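Local coordinates for peroxiredoxin (Akkermansia muciniphila, PDB 6KHX), which probably reduces hydrogen peroxide and organic hydroperoxides with a reactive cysteine, as a typical 2-Cys peroxiredoxin, at residues L3-V17 against Y99-Y113. Sequence-based numbering, arbitrary orientation.
Sequences LIGKPAPHFSANAVV and YPIVSDINKTISADY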
# COMPACT_ATOMS: atom_id res chain seq x y z
N LEU B 3 -17.42 -12.92 -24.40
CA LEU B 3 -18.40 -13.75 -23.74
C LEU B 3 -18.54 -15.14 -24.33
O LEU B 3 -19.23 -15.97 -23.74
CB LEU B 3 -19.77 -13.05 -23.78
CG LEU B 3 -19.85 -11.76 -22.96
CD1 LEU B 3 -21.21 -11.09 -23.13
CD2 LEU B 3 -19.57 -12.02 -21.49
N ILE B 4 -17.89 -15.43 -25.47
CA ILE B 4 -18.03 -16.74 -26.10
C ILE B 4 -17.55 -17.84 -25.16
O ILE B 4 -16.44 -17.79 -24.63
CB ILE B 4 -17.27 -16.79 -27.43
CG1 ILE B 4 -17.83 -15.74 -28.40
CG2 ILE B 4 -17.37 -18.17 -28.06
CD1 ILE B 4 -19.25 -15.98 -28.77
N GLY B 5 -18.40 -18.84 -24.96
CA GLY B 5 -18.10 -19.93 -24.06
C GLY B 5 -18.40 -19.64 -22.61
O GLY B 5 -18.19 -20.53 -21.77
N LYS B 6 -18.90 -18.45 -22.29
CA LYS B 6 -19.18 -18.02 -20.94
C LYS B 6 -20.67 -17.74 -20.79
O LYS B 6 -21.36 -17.47 -21.78
CB LYS B 6 -18.38 -16.76 -20.60
CG LYS B 6 -16.89 -16.98 -20.56
CD LYS B 6 -16.14 -15.67 -20.49
CE LYS B 6 -14.65 -15.88 -20.69
NZ LYS B 6 -13.95 -14.59 -20.93
N PRO B 7 -21.20 -17.80 -19.57
CA PRO B 7 -22.63 -17.52 -19.38
C PRO B 7 -22.97 -16.08 -19.74
O PRO B 7 -22.22 -15.14 -19.44
CB PRO B 7 -22.86 -17.80 -17.89
CG PRO B 7 -21.51 -17.88 -17.28
CD PRO B 7 -20.57 -18.32 -18.35
N ALA B 8 -24.10 -15.91 -20.41
CA ALA B 8 -24.60 -14.57 -20.66
C ALA B 8 -24.89 -13.90 -19.32
O ALA B 8 -25.65 -14.46 -18.51
CB ALA B 8 -25.86 -14.63 -21.52
N PRO B 9 -24.34 -12.72 -19.06
CA PRO B 9 -24.52 -12.10 -17.74
C PRO B 9 -25.98 -11.97 -17.36
O PRO B 9 -26.83 -11.62 -18.18
CB PRO B 9 -23.84 -10.74 -17.89
CG PRO B 9 -22.79 -10.97 -18.92
CD PRO B 9 -23.40 -11.96 -19.89
N HIS B 10 -26.26 -12.27 -16.10
CA HIS B 10 -27.62 -12.22 -15.59
C HIS B 10 -28.09 -10.78 -15.46
O HIS B 10 -27.31 -9.86 -15.20
CB HIS B 10 -27.68 -12.92 -14.23
CG HIS B 10 -28.96 -12.72 -13.48
ND1 HIS B 10 -30.10 -13.44 -13.76
CD2 HIS B 10 -29.28 -11.86 -12.49
CE1 HIS B 10 -31.07 -13.04 -12.95
NE2 HIS B 10 -30.60 -12.08 -12.17
N PHE B 11 -29.38 -10.57 -15.66
CA PHE B 11 -29.97 -9.28 -15.37
C PHE B 11 -31.42 -9.49 -14.99
O PHE B 11 -31.97 -10.58 -15.13
CB PHE B 11 -29.82 -8.29 -16.55
CG PHE B 11 -30.49 -8.74 -17.83
CD1 PHE B 11 -31.86 -8.55 -18.03
CD2 PHE B 11 -29.75 -9.28 -18.86
CE1 PHE B 11 -32.47 -8.94 -19.21
CE2 PHE B 11 -30.35 -9.67 -20.05
CZ PHE B 11 -31.71 -9.50 -20.22
N SER B 12 -32.03 -8.42 -14.49
CA SER B 12 -33.44 -8.45 -14.12
C SER B 12 -33.91 -7.00 -14.16
O SER B 12 -33.47 -6.18 -13.34
CB SER B 12 -33.65 -9.08 -12.74
OG SER B 12 -35.02 -9.03 -12.36
N ALA B 13 -34.74 -6.67 -15.14
CA ALA B 13 -35.09 -5.28 -15.39
C ALA B 13 -36.54 -5.19 -15.82
O ALA B 13 -37.21 -6.20 -16.09
CB ALA B 13 -34.17 -4.67 -16.45
N ASN B 14 -37.04 -3.97 -15.86
CA ASN B 14 -38.34 -3.72 -16.45
C ASN B 14 -38.26 -3.94 -17.95
O ASN B 14 -37.23 -3.69 -18.58
CB ASN B 14 -38.79 -2.28 -16.15
CG ASN B 14 -38.94 -2.02 -14.67
OD1 ASN B 14 -39.40 -2.88 -13.93
ND2 ASN B 14 -38.52 -0.84 -14.24
N ALA B 15 -39.37 -4.39 -18.53
CA ALA B 15 -39.42 -4.62 -19.96
C ALA B 15 -40.82 -4.34 -20.46
O ALA B 15 -41.77 -4.20 -19.68
CB ALA B 15 -38.99 -6.04 -20.32
N VAL B 16 -40.95 -4.22 -21.77
CA VAL B 16 -42.24 -4.20 -22.45
C VAL B 16 -42.39 -5.53 -23.16
O VAL B 16 -41.61 -5.84 -24.08
CB VAL B 16 -42.38 -3.02 -23.41
CG1 VAL B 16 -43.83 -2.84 -23.82
CG2 VAL B 16 -41.94 -1.76 -22.71
N VAL B 17 -43.35 -6.32 -22.71
CA VAL B 17 -43.69 -7.60 -23.32
C VAL B 17 -45.13 -7.49 -23.81
O VAL B 17 -46.02 -7.13 -23.03
CB VAL B 17 -43.52 -8.77 -22.34
CG1 VAL B 17 -43.80 -10.09 -23.03
CG2 VAL B 17 -42.11 -8.78 -21.76
N TYR B 99 -42.43 -8.89 -28.92
CA TYR B 99 -41.44 -9.60 -28.12
C TYR B 99 -40.90 -8.68 -27.03
O TYR B 99 -41.10 -7.46 -27.07
CB TYR B 99 -40.33 -10.14 -29.01
CG TYR B 99 -39.63 -9.10 -29.84
CD1 TYR B 99 -38.57 -8.37 -29.32
CD2 TYR B 99 -40.01 -8.86 -31.15
CE1 TYR B 99 -37.93 -7.41 -30.07
CE2 TYR B 99 -39.37 -7.91 -31.92
CZ TYR B 99 -38.33 -7.19 -31.37
OH TYR B 99 -37.69 -6.24 -32.13
N PRO B 100 -40.20 -9.22 -26.02
CA PRO B 100 -39.75 -8.38 -24.90
C PRO B 100 -38.72 -7.36 -25.34
O PRO B 100 -37.77 -7.67 -26.06
CB PRO B 100 -39.15 -9.39 -23.92
CG PRO B 100 -39.75 -10.70 -24.29
CD PRO B 100 -39.92 -10.65 -25.77
N ILE B 101 -38.92 -6.12 -24.90
CA ILE B 101 -37.95 -5.04 -25.07
C ILE B 101 -37.53 -4.60 -23.68
O ILE B 101 -38.32 -3.99 -22.95
CB ILE B 101 -38.51 -3.86 -25.88
CG1 ILE B 101 -39.18 -4.38 -27.16
CG2 ILE B 101 -37.40 -2.86 -26.17
CD1 ILE B 101 -39.88 -3.30 -27.98
N VAL B 102 -36.30 -4.94 -23.30
CA VAL B 102 -35.79 -4.73 -21.95
C VAL B 102 -35.34 -3.28 -21.79
O VAL B 102 -34.74 -2.70 -22.69
CB VAL B 102 -34.64 -5.70 -21.65
CG1 VAL B 102 -34.05 -5.45 -20.26
CG2 VAL B 102 -35.11 -7.12 -21.80
N SER B 103 -35.60 -2.72 -20.61
CA SER B 103 -35.12 -1.39 -20.27
C SER B 103 -33.85 -1.52 -19.43
O SER B 103 -33.91 -1.87 -18.24
CB SER B 103 -36.19 -0.60 -19.52
OG SER B 103 -35.65 0.59 -18.96
N ASP B 104 -32.69 -1.24 -20.04
CA ASP B 104 -31.41 -1.23 -19.33
C ASP B 104 -31.17 0.16 -18.73
O ASP B 104 -30.20 0.86 -19.04
CB ASP B 104 -30.28 -1.63 -20.27
CG ASP B 104 -28.92 -1.70 -19.57
OD1 ASP B 104 -28.87 -1.83 -18.33
OD2 ASP B 104 -27.89 -1.61 -20.27
N ILE B 105 -32.08 0.53 -17.83
CA ILE B 105 -32.17 1.91 -17.37
C ILE B 105 -30.93 2.33 -16.58
O ILE B 105 -30.58 3.52 -16.56
CB ILE B 105 -33.45 2.10 -16.54
CG1 ILE B 105 -33.78 3.58 -16.35
CG2 ILE B 105 -33.35 1.38 -15.21
CD1 ILE B 105 -35.24 3.84 -16.06
N ASN B 106 -30.23 1.38 -15.95
CA ASN B 106 -29.02 1.67 -15.20
C ASN B 106 -27.75 1.51 -16.03
O ASN B 106 -26.66 1.81 -15.53
CB ASN B 106 -28.91 0.76 -13.98
CG ASN B 106 -29.98 1.04 -12.95
OD1 ASN B 106 -30.45 2.17 -12.82
ND2 ASN B 106 -30.37 0.02 -12.21
N LYS B 107 -27.87 1.06 -17.28
CA LYS B 107 -26.76 0.80 -18.20
C LYS B 107 -25.87 -0.35 -17.74
O LYS B 107 -24.80 -0.56 -18.32
CB LYS B 107 -25.89 2.05 -18.42
CG LYS B 107 -26.70 3.28 -18.75
CD LYS B 107 -25.81 4.45 -19.11
CE LYS B 107 -26.62 5.72 -19.24
NZ LYS B 107 -27.50 5.69 -20.44
N THR B 108 -26.28 -1.11 -16.72
CA THR B 108 -25.44 -2.20 -16.24
C THR B 108 -25.46 -3.40 -17.20
O THR B 108 -24.46 -4.10 -17.32
CB THR B 108 -25.88 -2.64 -14.83
OG1 THR B 108 -27.26 -3.00 -14.84
CG2 THR B 108 -25.67 -1.52 -13.83
N ILE B 109 -26.59 -3.65 -17.88
CA ILE B 109 -26.64 -4.76 -18.82
C ILE B 109 -25.72 -4.49 -20.00
O ILE B 109 -24.93 -5.35 -20.41
CB ILE B 109 -28.09 -5.01 -19.29
CG1 ILE B 109 -29.03 -5.15 -18.10
CG2 ILE B 109 -28.16 -6.26 -20.13
CD1 ILE B 109 -30.48 -5.23 -18.50
N SER B 110 -25.82 -3.29 -20.58
CA SER B 110 -24.97 -2.92 -21.69
C SER B 110 -23.50 -2.98 -21.29
O SER B 110 -22.64 -3.37 -22.09
CB SER B 110 -25.34 -1.53 -22.20
OG SER B 110 -26.72 -1.46 -22.53
N ALA B 111 -23.19 -2.57 -20.05
CA ALA B 111 -21.82 -2.68 -19.56
C ALA B 111 -21.39 -4.13 -19.46
O ALA B 111 -20.30 -4.51 -19.92
CB ALA B 111 -21.69 -1.98 -18.20
N ASP B 112 -22.24 -4.98 -18.87
CA ASP B 112 -21.89 -6.38 -18.67
C ASP B 112 -21.70 -7.12 -19.99
O ASP B 112 -20.87 -8.03 -20.08
CB ASP B 112 -22.96 -7.07 -17.83
CG ASP B 112 -22.92 -6.64 -16.38
OD1 ASP B 112 -21.95 -5.95 -16.00
OD2 ASP B 112 -23.86 -6.97 -15.62
N TYR B 113 -22.43 -6.73 -21.03
CA TYR B 113 -22.31 -7.37 -22.32
C TYR B 113 -21.28 -6.72 -23.23
O TYR B 113 -21.09 -7.18 -24.36
CB TYR B 113 -23.68 -7.42 -23.00
CG TYR B 113 -24.56 -8.52 -22.47
CD1 TYR B 113 -25.23 -8.38 -21.25
CD2 TYR B 113 -24.71 -9.72 -23.16
CE1 TYR B 113 -26.03 -9.40 -20.75
CE2 TYR B 113 -25.51 -10.73 -22.67
CZ TYR B 113 -26.16 -10.57 -21.46
OH TYR B 113 -26.96 -11.59 -20.98
O HOH W 1 -26.41 -7.32 -16.35
O HOH W 2 -35.31 -1.54 -16.03
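Strand 13-17 runs antiparallel to strand 101-103, at 153° between the two directions and 4.5 Å between their axes. V16 and I101 form a hydrogen-bonded pair, V16 N to I101 O at 2.9 Å and I101 N to V16 O at 2.8 Å; S103 N then bonds N14 O, and a water bridges N14 N to S103 O where the strands part. The pairing adds strand 13-17 beside 101-103 in the mixed sheet of this thioredoxin-fold peroxiredoxin, while P9 and F11, ahead of the strand, pack against D112 and I109 of helix 108-112. A13 CB and F11 CE1 both touch V102 CG1, which approaches the ring obliquely. F11 CG sits between its backbone N and carbonyl carbon (chi1 60°), which turns the ring onto I109, whose CD1 lies over one face, 3.6 Å from F11 CG. P9 lays CD over a face of the Y113 ring, 3.5 Å from Y113 CZ, and Y113 OH donates to P9 O at 2.8 Å, in the carbonyl plane on a lone pair. A phenylalanine in place of Y113 would probably leave P9 O without this donor. L3 CD1 touches Y113 CD2 at 3.8 Å, and F141 meets the same tyrosine edge-to-face. A second water links H10 O to D112 OD2.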